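Local coordinates for phosphoribosylglycinamide synthetase (PDB 4DIM), which probably acts as an ATP-dependent ligase of the ATP-grasp type, binding ATP together with metal ions, at residues 189-194 and 265-270; 6-11 and 304-309; 337-342 and 358-363; 131-136 and 172-177. All coordinates share one frame; numbering follows the deposited sequence.

Contact 1: 189-194 and 265-270; sequences EFIEGY and ILKDNE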
loop_
_atom_site.group_PDB
_atom_site.type_symbol
_atom_site.label_atom_id
_atom_site.label_comp_id
_atom_site.label_asym_id
_atom_site.label_seq_id
_atom_site.Cartn_x
_atom_site.Cartn_y
_atom_site.Cartn_z
ATOM N N GLU A 189 -1.654 -2.564 22.999
ATOM C CA GLU A 189 -1.813 -1.120 23.202
ATOM C C GLU A 189 -2.745 -0.554 22.155
ATOM O O GLU A 189 -2.610 -0.857 20.955
ATOM C CB GLU A 189 -0.470 -0.391 23.084
ATOM C CG GLU A 189 0.546 -0.697 24.167
ATOM C CD GLU A 189 1.825 0.096 23.986
ATOM O OE1 GLU A 189 2.278 0.740 24.959
ATOM O OE2 GLU A 189 2.392 0.052 22.870
ATOM N N PHE A 190 -3.682 0.270 22.595
ATOM C CA PHE A 190 -4.608 0.933 21.704
ATOM C C PHE A 190 -4.067 2.336 21.469
ATOM O O PHE A 190 -3.982 3.131 22.411
ATOM C CB PHE A 190 -6.026 0.933 22.284
ATOM C CG PHE A 190 -7.073 1.437 21.314
ATOM C CD1 PHE A 190 -7.151 0.931 20.021
ATOM C CD2 PHE A 190 -7.957 2.440 21.680
ATOM C CE1 PHE A 190 -8.068 1.445 19.108
ATOM C CE2 PHE A 190 -8.890 2.933 20.773
ATOM C CZ PHE A 190 -8.941 2.435 19.491
ATOM N N ILE A 191 -3.590 2.596 20.240
ATOM C CA ILE A 191 -3.003 3.873 19.839
ATOM C C ILE A 191 -4.057 4.584 19.039
ATOM O O ILE A 191 -4.437 4.129 17.978
ATOM C CB ILE A 191 -1.688 3.670 19.037
ATOM C CG1 ILE A 191 -0.714 2.700 19.735
ATOM C CG2 ILE A 191 -1.010 4.997 18.763
ATOM C CD1 ILE A 191 -0.113 3.211 21.044
ATOM N N GLU A 192 -4.581 5.656 19.558
ATOM C CA GLU A 192 -5.604 6.409 18.861
ATOM C C GLU A 192 -4.959 7.767 18.572
ATOM O O GLU A 192 -4.338 8.349 19.458
ATOM C CB GLU A 192 -6.952 6.441 19.664
ATOM C CG GLU A 192 -6.964 7.061 21.054
ATOM C CD GLU A 192 -6.354 6.295 22.219
ATOM O OE1 GLU A 192 -6.961 6.354 23.312
ATOM O OE2 GLU A 192 -5.222 5.765 22.090
ATOM N N GLY A 193 -4.966 8.178 17.306
ATOM C CA GLY A 193 -4.347 9.440 16.930
ATOM C C GLY A 193 -4.491 9.790 15.463
ATOM O O GLY A 193 -5.407 9.318 14.802
ATOM N N TYR A 194 -3.585 10.622 14.940
ATOM C CA TYR A 194 -3.631 11.006 13.524
ATOM C C TYR A 194 -3.035 9.878 12.640
ATOM O O TYR A 194 -1.837 9.573 12.744
ATOM C CB TYR A 194 -2.913 12.354 13.282
ATOM C CG TYR A 194 -3.095 12.849 11.864
ATOM C CD1 TYR A 194 -4.356 13.196 11.381
ATOM C CD2 TYR A 194 -2.026 12.877 10.972
ATOM C CE1 TYR A 194 -4.552 13.542 10.046
ATOM C CE2 TYR A 194 -2.204 13.278 9.646
ATOM C CZ TYR A 194 -3.474 13.589 9.179
ATOM O OH TYR A 194 -3.699 13.959 7.864
ATOM N N ILE A 265 0.849 6.098 12.448
ATOM C CA ILE A 265 -0.090 6.798 13.325
ATOM C C ILE A 265 0.695 7.820 14.158
ATOM O O ILE A 265 1.780 7.529 14.667
ATOM C CB ILE A 265 -0.948 5.875 14.204
ATOM C CG1 ILE A 265 -1.919 6.690 15.083
ATOM C CG2 ILE A 265 -0.083 4.981 15.055
ATOM C CD1 ILE A 265 -3.109 6.069 15.329
ATOM N N LEU A 266 0.140 9.013 14.297
ATOM C CA LEU A 266 0.790 10.047 15.094
ATOM C C LEU A 266 0.040 10.222 16.424
ATOM O O LEU A 266 -1.155 10.519 16.409
ATOM C CB LEU A 266 0.866 11.347 14.274
ATOM C CG LEU A 266 0.969 12.653 15.002
ATOM C CD1 LEU A 266 2.315 12.778 15.698
ATOM C CD2 LEU A 266 0.817 13.750 14.031
ATOM N N LYS A 267 0.749 10.006 17.564
ATOM C CA LYS A 267 0.202 10.206 18.913
ATOM C C LYS A 267 1.176 10.988 19.779
ATOM O O LYS A 267 2.290 10.516 20.034
ATOM C CB LYS A 267 -0.142 8.860 19.609
ATOM C CG LYS A 267 -0.707 8.996 21.041
ATOM C CD LYS A 267 -1.146 7.650 21.567
ATOM C CE LYS A 267 -1.653 7.619 23.000
ATOM N NZ LYS A 267 -2.161 6.263 23.373
ATOM N N ASP A 268 0.733 12.151 20.289
ATOM C CA ASP A 268 1.524 12.960 21.229
ATOM C C ASP A 268 2.962 13.217 20.721
ATOM O O ASP A 268 3.941 12.984 21.444
ATOM C CB ASP A 268 1.559 12.284 22.618
ATOM C CG ASP A 268 0.174 11.983 23.198
ATOM O OD1 ASP A 268 -0.791 12.726 22.863
ATOM O OD2 ASP A 268 0.055 11.012 24.011
ATOM N N ASN A 269 3.066 13.723 19.489
ATOM C CA ASN A 269 4.337 14.009 18.836
ATOM C C ASN A 269 5.284 12.778 18.785
ATOM O O ASN A 269 6.503 12.897 18.842
ATOM C CB ASN A 269 5.024 15.245 19.472
ATOM C CG ASN A 269 4.282 16.497 19.089
ATOM O OD1 ASN A 269 4.015 16.738 17.899
ATOM N ND2 ASN A 269 3.838 17.272 20.076
ATOM N N GLU A 270 4.712 11.616 18.568
ATOM C CA GLU A 270 5.471 10.393 18.385
ATOM C C GLU A 270 4.743 9.610 17.383
ATOM O O GLU A 270 3.510 9.671 17.347
ATOM C CB GLU A 270 5.685 9.618 19.690
ATOM C CG GLU A 270 6.818 10.182 20.550
ATOM C CD GLU A 270 8.173 10.347 19.880
ATOM O OE1 GLU A 270 8.471 9.590 18.924
ATOM O OE2 GLU A 270 8.919 11.266 20.293
#
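Tyr-194 O is approached by two groups of the facing strand: the N-H of Leu-266, at 2.6 Å from N to O with 162° at the hydrogen, and a weaker C-H donor, Ile-265 CA. The return bond, Tyr-194 N to Leu-266 O at 2.8 Å, makes the two residues an antiparallel hydrogen-bonded pair. Their side chains lie on the same face of the sheet, where Tyr-194 CB and Leu-266 CB meet at 4.0 Å.

Ile-265 reaches the other segment with the end of its side chain. CG1 is anti to the backbone N (chi1 -179°), and beyond it CD1 lies 3.4 Å from Gly-193 N. Its CG2 touches Ile-191 CG2 at 3.8 Å. That same Ile-191 methyl also rests on Lys-267 CD, 3.9 Å away, the two side chains crossing at about a right angle. The lysine chain is fully extended, and NZ ends in a weak salt bridge of 3.4 Å to Glu-192 OE2.

Beyond Lys-267 the chain reverses through Asp-268 and Asn-269, both with positive phi, a tight two-residue hairpin turn. The contact thus marks the start of the antiparallel pairing between strands 194-203 and 258-267, where a linker from strand 186-189 enters the large antiparallel sheet of the ATP-grasp fold.

Contact 2: 6-11 and 304-309; sequences DNKRLL and MAISEN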
loop_
_atom_site.group_PDB
_atom_site.type_symbol
_atom_site.label_atom_id
_atom_site.label_comp_id
_atom_site.label_asym_id
_atom_site.label_seq_id
_atom_site.Cartn_x
_atom_site.Cartn_y
_atom_site.Cartn_z
ATOM N N ASP A 6 15.800 -2.727 -25.072
ATOM C CA ASP A 6 16.506 -3.396 -23.964
ATOM C C ASP A 6 16.595 -4.905 -24.248
ATOM O O ASP A 6 17.705 -5.452 -24.299
ATOM C CB ASP A 6 15.792 -3.136 -22.584
ATOM C CG ASP A 6 16.680 -2.668 -21.421
ATOM O OD1 ASP A 6 17.831 -3.156 -21.311
ATOM O OD2 ASP A 6 16.187 -1.879 -20.564
ATOM N N ASN A 7 15.414 -5.559 -24.435
ATOM C CA ASN A 7 15.243 -7.005 -24.629
ATOM C C ASN A 7 15.596 -7.742 -23.319
ATOM O O ASN A 7 16.657 -8.358 -23.209
ATOM C CB ASN A 7 16.061 -7.561 -25.823
ATOM C CG ASN A 7 15.731 -6.943 -27.166
ATOM O OD1 ASN A 7 14.556 -6.748 -27.510
ATOM N ND2 ASN A 7 16.753 -6.693 -27.996
ATOM N N LYS A 8 14.688 -7.658 -22.339
ATOM C CA LYS A 8 14.812 -8.253 -20.997
ATOM C C LYS A 8 13.429 -8.678 -20.529
ATOM O O LYS A 8 12.486 -7.929 -20.758
ATOM C CB LYS A 8 15.404 -7.228 -20.013
ATOM C CG LYS A 8 16.911 -7.008 -20.123
ATOM C CD LYS A 8 17.656 -7.422 -18.864
ATOM C CE LYS A 8 19.024 -6.791 -18.769
ATOM N NZ LYS A 8 19.711 -7.128 -17.480
ATOM N N ARG A 9 13.297 -9.841 -19.865
ATOM C CA ARG A 9 11.985 -10.400 -19.481
ATOM C C ARG A 9 11.633 -10.162 -18.015
ATOM O O ARG A 9 12.336 -10.632 -17.128
ATOM C CB ARG A 9 11.939 -11.919 -19.783
ATOM C CG ARG A 9 12.138 -12.260 -21.276
ATOM C CD ARG A 9 12.469 -13.719 -21.548
ATOM N NE ARG A 9 11.396 -14.639 -21.141
ATOM C CZ ARG A 9 10.334 -14.969 -21.880
ATOM N NH1 ARG A 9 9.415 -15.798 -21.398
ATOM N NH2 ARG A 9 10.180 -14.471 -23.107
ATOM N N LEU A 10 10.502 -9.489 -17.762
ATOM C CA LEU A 10 10.058 -9.198 -16.400
ATOM C C LEU A 10 8.723 -9.792 -16.206
ATOM O O LEU A 10 7.814 -9.409 -16.927
ATOM C CB LEU A 10 9.991 -7.664 -16.132
ATOM C CG LEU A 10 9.468 -7.221 -14.749
ATOM C CD1 LEU A 10 10.461 -7.484 -13.687
ATOM C CD2 LEU A 10 9.050 -5.768 -14.760
ATOM N N LEU A 11 8.562 -10.621 -15.174
ATOM C CA LEU A 11 7.269 -11.194 -14.816
ATOM C C LEU A 11 6.651 -10.270 -13.807
ATOM O O LEU A 11 7.261 -10.005 -12.767
ATOM C CB LEU A 11 7.415 -12.624 -14.248
ATOM C CG LEU A 11 6.209 -13.180 -13.458
ATOM C CD1 LEU A 11 5.097 -13.713 -14.408
ATOM C CD2 LEU A 11 6.656 -14.241 -12.469
HETATM N N MSE A 304 15.042 -1.898 -11.284
HETATM C CA MSE A 304 15.645 -2.577 -10.150
HETATM C C MSE A 304 15.407 -4.060 -10.250
HETATM O O MSE A 304 16.362 -4.849 -10.131
HETATM C CB MSE A 304 15.070 -2.033 -8.830
HETATM C CG MSE A 304 15.841 -2.513 -7.569
HETATM SE SE MSE A 304 15.401 -1.500 -5.978
HETATM C CE MSE A 304 13.489 -1.658 -6.018
ATOM N N ALA A 305 14.121 -4.436 -10.498
ATOM C CA ALA A 305 13.669 -5.826 -10.651
ATOM C C ALA A 305 14.557 -6.603 -11.571
ATOM O O ALA A 305 14.964 -7.701 -11.197
ATOM C CB ALA A 305 12.233 -5.898 -11.193
ATOM N N ILE A 306 14.830 -6.063 -12.778
ATOM C CA ILE A 306 15.613 -6.787 -13.816
ATOM C C ILE A 306 17.167 -6.699 -13.613
ATOM O O ILE A 306 17.910 -6.961 -14.569
ATOM C CB ILE A 306 15.225 -6.336 -15.271
ATOM C CG1 ILE A 306 15.563 -4.840 -15.553
ATOM C CG2 ILE A 306 13.755 -6.597 -15.524
ATOM C CD1 ILE A 306 15.607 -4.451 -17.021
ATOM N N SER A 307 17.639 -6.375 -12.377
ATOM C CA SER A 307 19.055 -6.281 -12.008
ATOM C C SER A 307 19.742 -5.098 -12.725
ATOM O O SER A 307 20.891 -5.211 -13.137
ATOM C CB SER A 307 19.776 -7.607 -12.255
ATOM O OG SER A 307 20.803 -7.832 -11.299
ATOM N N GLU A 308 19.026 -3.948 -12.850
ATOM C CA GLU A 308 19.575 -2.692 -13.370
ATOM C C GLU A 308 19.506 -1.623 -12.249
ATOM O O GLU A 308 18.969 -1.883 -11.160
ATOM C CB GLU A 308 18.870 -2.218 -14.658
ATOM C CG GLU A 308 19.102 -3.113 -15.863
ATOM C CD GLU A 308 20.540 -3.335 -16.300
ATOM O OE1 GLU A 308 20.821 -4.432 -16.835
ATOM O OE2 GLU A 308 21.386 -2.432 -16.100
ATOM N N ASN A 309 20.139 -0.457 -12.504
ATOM C CA ASN A 309 20.266 0.619 -11.541
ATOM C C ASN A 309 19.075 1.609 -11.553
ATOM O O ASN A 309 18.944 2.430 -12.471
ATOM C CB ASN A 309 21.565 1.395 -11.796
ATOM C CG ASN A 309 21.998 2.295 -10.656
ATOM O OD1 ASN A 309 21.375 2.346 -9.582
ATOM N ND2 ASN A 309 23.100 3.007 -10.860
#
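Lys-8 and Glu-308 carry the ionic part of this contact: NZ lies 3.0 Å from OE1, on the anti lone pair of that carboxylate oxygen, and the two side chains cross at about a right angle. A second, weak hydrogen bond runs from Lys-8 NZ to Ile-306 O at 3.4 Å. The ammonium group therefore spans a side chain and a backbone carbonyl at the end of helix 297-305, which closes in a Schellman motif with Ser-307, of positive phi, as its C-prime residue.

The apolar part lies alongside. Leu-10 CD1 meets Ala-305 CB at 3.4 Å and Ile-306 CG2 at 3.9 Å. The other branch of Ile-306 serves the lysine: with CG1 between the backbone N and the carbonyl carbon (chi1 64°), its CD1 reaches the aliphatic stem of Lys-8, 4.1 Å from CD. An alanine at Lys-8 would probably leave Glu-308 without its counter-charge in this contact and uncover part of Ile-306.

Leu-10 belongs to strand 9-13 of the parallel sheet and is bonded through its backbone to His-32 and Ile-34. Buried methyls thus join that strand to the helix end, while the amine at the more exposed margin is likely to be favoured as a cation by the carboxylate and the terminal carbonyl.

Contact 3: 337-342 and 358-363; sequences ILKEIL and KEENDE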
loop_
_atom_site.group_PDB
_atom_site.type_symbol
_atom_site.label_atom_id
_atom_site.label_comp_id
_atom_site.label_asym_id
_atom_site.label_seq_id
_atom_site.Cartn_x
_atom_site.Cartn_y
_atom_site.Cartn_z
ATOM N N ILE A 337 -27.587 1.438 -13.868
ATOM C CA ILE A 337 -26.822 0.929 -15.000
ATOM C C ILE A 337 -26.375 2.160 -15.785
ATOM O O ILE A 337 -27.200 3.006 -16.133
ATOM C CB ILE A 337 -27.633 -0.105 -15.853
ATOM C CG1 ILE A 337 -28.306 -1.202 -14.966
ATOM C CG2 ILE A 337 -26.729 -0.764 -16.892
ATOM C CD1 ILE A 337 -29.888 -1.235 -15.045
ATOM N N LEU A 338 -25.060 2.261 -16.038
ATOM C CA LEU A 338 -24.454 3.416 -16.696
ATOM C C LEU A 338 -24.781 3.524 -18.178
ATOM O O LEU A 338 -24.804 2.516 -18.876
ATOM C CB LEU A 338 -22.921 3.337 -16.533
ATOM C CG LEU A 338 -22.095 4.535 -17.030
ATOM C CD1 LEU A 338 -22.352 5.752 -16.191
ATOM C CD2 LEU A 338 -20.619 4.227 -16.991
ATOM N N LYS A 339 -24.992 4.779 -18.645
ATOM C CA LYS A 339 -25.199 5.149 -20.048
ATOM C C LYS A 339 -23.889 5.762 -20.535
ATOM O O LYS A 339 -23.258 5.238 -21.453
ATOM C CB LYS A 339 -26.384 6.132 -20.188
ATOM C CG LYS A 339 -26.619 6.680 -21.604
ATOM C CD LYS A 339 -27.826 7.633 -21.645
ATOM C CE LYS A 339 -27.517 8.998 -22.230
ATOM N NZ LYS A 339 -28.666 9.947 -22.085
ATOM N N GLU A 340 -23.457 6.850 -19.875
ATOM C CA GLU A 340 -22.200 7.538 -20.200
ATOM C C GLU A 340 -21.751 8.495 -19.088
ATOM O O GLU A 340 -22.587 9.020 -18.351
ATOM C CB GLU A 340 -22.322 8.337 -21.523
ATOM C CG GLU A 340 -23.379 9.438 -21.514
ATOM C CD GLU A 340 -23.472 10.230 -22.804
ATOM O OE1 GLU A 340 -22.420 10.441 -23.453
ATOM O OE2 GLU A 340 -24.586 10.706 -23.124
ATOM N N ILE A 341 -20.431 8.772 -19.037
ATOM C CA ILE A 341 -19.825 9.715 -18.100
ATOM C C ILE A 341 -19.410 10.948 -18.888
ATOM O O ILE A 341 -18.543 10.845 -19.758
ATOM C CB ILE A 341 -18.645 9.110 -17.332
ATOM C CG1 ILE A 341 -19.092 7.827 -16.613
ATOM C CG2 ILE A 341 -18.111 10.135 -16.340
ATOM C CD1 ILE A 341 -18.001 6.892 -16.141
ATOM N N LEU A 342 -20.006 12.113 -18.571
ATOM C CA LEU A 342 -19.710 13.368 -19.251
ATOM C C LEU A 342 -18.594 14.152 -18.539
ATOM O O LEU A 342 -18.791 14.600 -17.414
ATOM C CB LEU A 342 -20.973 14.229 -19.321
ATOM C CG LEU A 342 -22.263 13.519 -19.755
ATOM C CD1 LEU A 342 -23.437 14.482 -19.729
ATOM C CD2 LEU A 342 -22.112 12.902 -21.132
ATOM N N LYS A 358 -15.733 2.610 -15.247
ATOM C CA LYS A 358 -17.010 2.053 -15.707
ATOM C C LYS A 358 -17.336 2.523 -17.146
ATOM O O LYS A 358 -16.807 3.531 -17.625
ATOM C CB LYS A 358 -18.142 2.403 -14.715
ATOM C CG LYS A 358 -17.833 2.024 -13.249
ATOM C CD LYS A 358 -17.654 0.507 -13.041
ATOM C CE LYS A 358 -17.355 0.084 -11.619
ATOM N NZ LYS A 358 -18.512 0.265 -10.700
ATOM N N GLU A 359 -18.147 1.727 -17.848
ATOM C CA GLU A 359 -18.546 1.951 -19.250
ATOM C C GLU A 359 -20.028 1.605 -19.462
ATOM O O GLU A 359 -20.630 0.965 -18.597
ATOM C CB GLU A 359 -17.658 1.117 -20.201
ATOM C CG GLU A 359 -17.684 -0.395 -19.977
ATOM C CD GLU A 359 -16.655 -1.194 -20.769
ATOM O OE1 GLU A 359 -15.445 -0.891 -20.645
ATOM O OE2 GLU A 359 -17.056 -2.159 -21.465
ATOM N N GLU A 360 -20.622 2.034 -20.607
ATOM C CA GLU A 360 -22.036 1.764 -20.923
ATOM C C GLU A 360 -22.398 0.308 -20.586
ATOM O O GLU A 360 -21.634 -0.609 -20.893
ATOM C CB GLU A 360 -22.386 2.084 -22.400
ATOM C CG GLU A 360 -23.891 1.992 -22.701
ATOM C CD GLU A 360 -24.509 2.929 -23.733
ATOM O OE1 GLU A 360 -25.570 2.569 -24.299
ATOM O OE2 GLU A 360 -23.976 4.046 -23.931
ATOM N N ASN A 361 -23.528 0.131 -19.880
ATOM C CA ASN A 361 -24.069 -1.143 -19.409
ATOM C C ASN A 361 -23.321 -1.680 -18.159
ATOM O O ASN A 361 -23.601 -2.807 -17.749
ATOM C CB ASN A 361 -24.130 -2.212 -20.513
ATOM C CG ASN A 361 -24.806 -1.741 -21.779
ATOM O OD1 ASN A 361 -25.720 -0.900 -21.763
ATOM N ND2 ASN A 361 -24.388 -2.297 -22.905
ATOM N N ASP A 362 -22.446 -0.874 -17.501
ATOM C CA ASP A 362 -21.832 -1.307 -16.241
ATOM C C ASP A 362 -22.681 -0.791 -15.103
ATOM O O ASP A 362 -23.351 0.239 -15.236
ATOM C CB ASP A 362 -20.376 -0.856 -16.069
ATOM C CG ASP A 362 -19.370 -1.680 -16.847
ATOM O OD1 ASP A 362 -18.182 -1.691 -16.451
ATOM O OD2 ASP A 362 -19.775 -2.339 -17.839
ATOM N N GLU A 363 -22.649 -1.515 -13.982
ATOM C CA GLU A 363 -23.432 -1.162 -12.814
ATOM C C GLU A 363 -22.687 -0.182 -11.947
ATOM O O GLU A 363 -21.503 -0.364 -11.667
ATOM C CB GLU A 363 -23.792 -2.401 -11.989
ATOM C CG GLU A 363 -24.872 -2.125 -10.955
ATOM C CD GLU A 363 -25.261 -3.338 -10.139
ATOM O OE1 GLU A 363 -24.353 -3.999 -9.584
ATOM O OE2 GLU A 363 -26.478 -3.621 -10.043
#
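Leu-338 meets the turn 359-362 with its CD2 branch: CG is anti to the backbone N (chi1 -174°), and CD2 beyond it lies 3.6 Å from Glu-359 N and 3.8 Å from Lys-358 CB. Ile-364 and Ile-400 also touch this buried leucine. Ile-341 comes to the same loop with its tip, CD1, which lies 3.9 Å from Lys-358 O. Ile-337 instead applies CG2 to the opposing main chain, 3.7 Å from Asn-361 CA, while the rest of its side chain leads away.

Lys-358 bends back within its own segment, and its NZ donates to Glu-363 O in the carbonyl plane. Glu-360 lies over the backbone of the facing strand, its CG 3.5 Å from Lys-339 O.

Both backbone polar atoms of Leu-338 are bonded across the contact, to two successive residues. Its N donates to Asp-362 O at 2.8 Å, almost straight at 177°, and its O accepts from Asn-361 N at 2.9 Å. Asn-361, with positive phi, sits third in the type II beta turn from Glu-359 to Asp-362. That turn delivers the chain to the short strand 363-364 at one edge of a three-stranded antiparallel sheet, whose middle strand, 336-343, carries a classic beta bulge at Lys-339 and Glu-340 opposite Ile-401.

Contact 4: 131-136 and 172-177; sequences RNENEL and GFNETM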
loop_
_atom_site.group_PDB
_atom_site.type_symbol
_atom_site.label_atom_id
_atom_site.label_comp_id
_atom_site.label_asym_id
_atom_site.label_seq_id
_atom_site.Cartn_x
_atom_site.Cartn_y
_atom_site.Cartn_z
ATOM N N ARG A 131 -2.112 -15.848 28.380
ATOM C CA ARG A 131 -2.818 -17.155 28.502
ATOM C C ARG A 131 -3.664 -17.264 29.820
ATOM O O ARG A 131 -4.430 -18.214 29.930
ATOM C CB ARG A 131 -1.835 -18.356 28.384
ATOM C CG ARG A 131 -1.632 -18.776 26.926
ATOM C CD ARG A 131 -0.414 -19.640 26.643
ATOM N NE ARG A 131 -0.243 -19.856 25.200
ATOM C CZ ARG A 131 0.689 -20.625 24.636
ATOM N NH1 ARG A 131 1.567 -21.283 25.391
ATOM N NH2 ARG A 131 0.750 -20.745 23.314
ATOM N N ASN A 132 -3.578 -16.279 30.761
ATOM C CA ASN A 132 -4.326 -16.273 32.041
ATOM C C ASN A 132 -4.415 -14.859 32.678
ATOM O O ASN A 132 -3.604 -13.992 32.350
ATOM C CB ASN A 132 -3.662 -17.236 33.065
ATOM C CG ASN A 132 -2.155 -17.102 33.125
ATOM O OD1 ASN A 132 -1.638 -16.097 33.608
ATOM N ND2 ASN A 132 -1.410 -18.073 32.583
ATOM N N GLU A 133 -5.345 -14.665 33.645
ATOM C CA GLU A 133 -5.556 -13.380 34.354
ATOM C C GLU A 133 -4.258 -12.797 34.990
ATOM O O GLU A 133 -4.122 -11.576 35.105
ATOM C CB GLU A 133 -6.631 -13.531 35.458
ATOM C CG GLU A 133 -8.054 -13.698 34.929
ATOM C CD GLU A 133 -9.097 -12.702 35.414
ATOM O OE1 GLU A 133 -10.240 -12.753 34.898
ATOM O OE2 GLU A 133 -8.786 -11.888 36.315
ATOM N N ASN A 134 -3.323 -13.672 35.388
ATOM C CA ASN A 134 -2.041 -13.283 35.978
ATOM C C ASN A 134 -1.088 -12.776 34.906
ATOM O O ASN A 134 -0.402 -11.782 35.129
ATOM C CB ASN A 134 -1.413 -14.465 36.728
ATOM C CG ASN A 134 -2.267 -14.951 37.878
ATOM O OD1 ASN A 134 -3.073 -15.901 37.754
ATOM N ND2 ASN A 134 -2.108 -14.304 39.020
ATOM N N GLU A 135 -1.043 -13.454 33.740
ATOM C CA GLU A 135 -0.207 -13.019 32.612
ATOM C C GLU A 135 -0.720 -11.648 32.030
ATOM O O GLU A 135 0.086 -10.895 31.489
ATOM C CB GLU A 135 -0.138 -14.095 31.500
ATOM C CG GLU A 135 0.900 -15.198 31.668
ATOM C CD GLU A 135 0.833 -16.259 30.575
ATOM O OE1 GLU A 135 0.791 -15.886 29.374
ATOM O OE2 GLU A 135 0.801 -17.465 30.922
ATOM N N LEU A 136 -2.047 -11.330 32.177
ATOM C CA LEU A 136 -2.664 -10.082 31.703
ATOM C C LEU A 136 -2.053 -8.890 32.424
ATOM O O LEU A 136 -1.554 -7.967 31.783
ATOM C CB LEU A 136 -4.207 -10.093 31.919
ATOM C CG LEU A 136 -5.027 -8.942 31.254
ATOM C CD1 LEU A 136 -4.751 -8.843 29.757
ATOM C CD2 LEU A 136 -6.544 -9.102 31.472
ATOM N N GLY A 172 -13.197 -7.809 29.141
ATOM C CA GLY A 172 -12.842 -8.072 27.751
ATOM C C GLY A 172 -12.174 -9.426 27.590
ATOM O O GLY A 172 -12.630 -10.196 26.760
ATOM N N PHE A 173 -11.115 -9.741 28.381
ATOM C CA PHE A 173 -10.399 -11.024 28.331
ATOM C C PHE A 173 -11.337 -12.236 28.573
ATOM O O PHE A 173 -11.291 -13.213 27.810
ATOM C CB PHE A 173 -9.227 -11.049 29.335
ATOM C CG PHE A 173 -8.423 -12.337 29.436
ATOM C CD1 PHE A 173 -7.295 -12.542 28.645
ATOM C CD2 PHE A 173 -8.733 -13.300 30.395
ATOM C CE1 PHE A 173 -6.537 -13.722 28.758
ATOM C CE2 PHE A 173 -7.940 -14.453 30.543
ATOM C CZ PHE A 173 -6.856 -14.659 29.722
ATOM N N ASN A 174 -12.204 -12.156 29.590
ATOM C CA ASN A 174 -13.158 -13.228 29.867
ATOM C C ASN A 174 -14.130 -13.425 28.686
ATOM O O ASN A 174 -14.376 -14.566 28.296
ATOM C CB ASN A 174 -13.926 -12.963 31.177
ATOM C CG ASN A 174 -13.056 -13.025 32.431
ATOM O OD1 ASN A 174 -11.950 -13.589 32.440
ATOM N ND2 ASN A 174 -13.524 -12.424 33.523
ATOM N N GLU A 175 -14.642 -12.347 28.095
ATOM C CA GLU A 175 -15.548 -12.472 26.938
ATOM C C GLU A 175 -14.850 -13.005 25.680
ATOM O O GLU A 175 -15.487 -13.679 24.858
ATOM C CB GLU A 175 -16.202 -11.123 26.594
ATOM C CG GLU A 175 -17.389 -10.801 27.484
ATOM C CD GLU A 175 -18.170 -9.590 27.017
ATOM O OE1 GLU A 175 -18.021 -8.509 27.633
ATOM O OE2 GLU A 175 -18.869 -9.703 25.985
ATOM N N THR A 176 -13.557 -12.695 25.529
ATOM C CA THR A 176 -12.777 -13.091 24.352
ATOM C C THR A 176 -12.383 -14.555 24.432
ATOM O O THR A 176 -12.516 -15.264 23.445
ATOM C CB THR A 176 -11.493 -12.226 24.207
ATOM O OG1 THR A 176 -11.801 -10.838 24.298
ATOM C CG2 THR A 176 -10.760 -12.485 22.891
HETATM N N MSE A 177 -11.860 -14.989 25.597
HETATM C CA MSE A 177 -11.390 -16.365 25.810
HETATM C C MSE A 177 -12.521 -17.411 25.760
HETATM O O MSE A 177 -12.248 -18.585 25.485
HETATM C CB MSE A 177 -10.653 -16.484 27.135
HETATM C CG MSE A 177 -9.350 -15.772 27.127
HETATM SE SE MSE A 177 -7.958 -16.861 26.430
HETATM C CE MSE A 177 -7.765 -17.976 28.000
#
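Phe-173 reaches from helix 166-179 to the start of helix 133-141, and its atoms can be followed outward. CB lies 3.9 Å from Leu-136 CD2, the two side chains sliding past each other in opposite directions. CG is anti to the backbone N (chi1 178°), and the ring begins there. Farther along, CE2 comes within 4.0 Å of Glu-133 N. At the tip, CZ meets Asn-132 CA at 3.8 Å, and Arg-131 C stands at the ring edge, near its plane, 4.1 Å from CZ.

One turn along the same helix, selenomethionine Met-177 covers one face of the ring: CG stands 3.7 Å above the plane, over its centre. Bent at chi2 and chi3, that side chain brings CE to 3.9 Å from Arg-131 O. The Phe-173 side chain also touches Cys-185.

An alanine at Phe-173 would keep the touch to Leu-136 but would probably open a gap beside Asn-132 and Glu-133 and leave the Met-177 side chain without the ring it covers.

The backbone met by the tip is the N-terminus of helix 133-141, where Asn-132 is the N-cap and its OD1 accepts from Glu-135 N at 2.7 Å. The cap thus gives Glu-135 N a partner within its own segment, and Phe-173 adds mainly van der Waals packing, with ring carbons against the main chain of residues 131-133, around the N-cap.

Contacts 1 and 3 are surface contacts governed by backbone hydrogen bonds, antiparallel in both, but they serve different sheets: the large eight-stranded one in contact 1, a small three-stranded one near the C-terminus in contact 3. Contacts 2 and 4, partly buried, have no backbone-to-backbone hydrogen bonds between their segments. Contact 2 joins a parallel-sheet strand to a helix end through methyl packing and a salt bridge, which is longer and weak in contact 1, whereas contact 4 sets an aromatic ring against backbone at a helix start. Contacts 1 and 4 both belong to the ATP-grasp region, their centres about 25 Å apart; the centres of contacts 1 and 2 are about 40 Å apart, on opposite sides of the chain's centre.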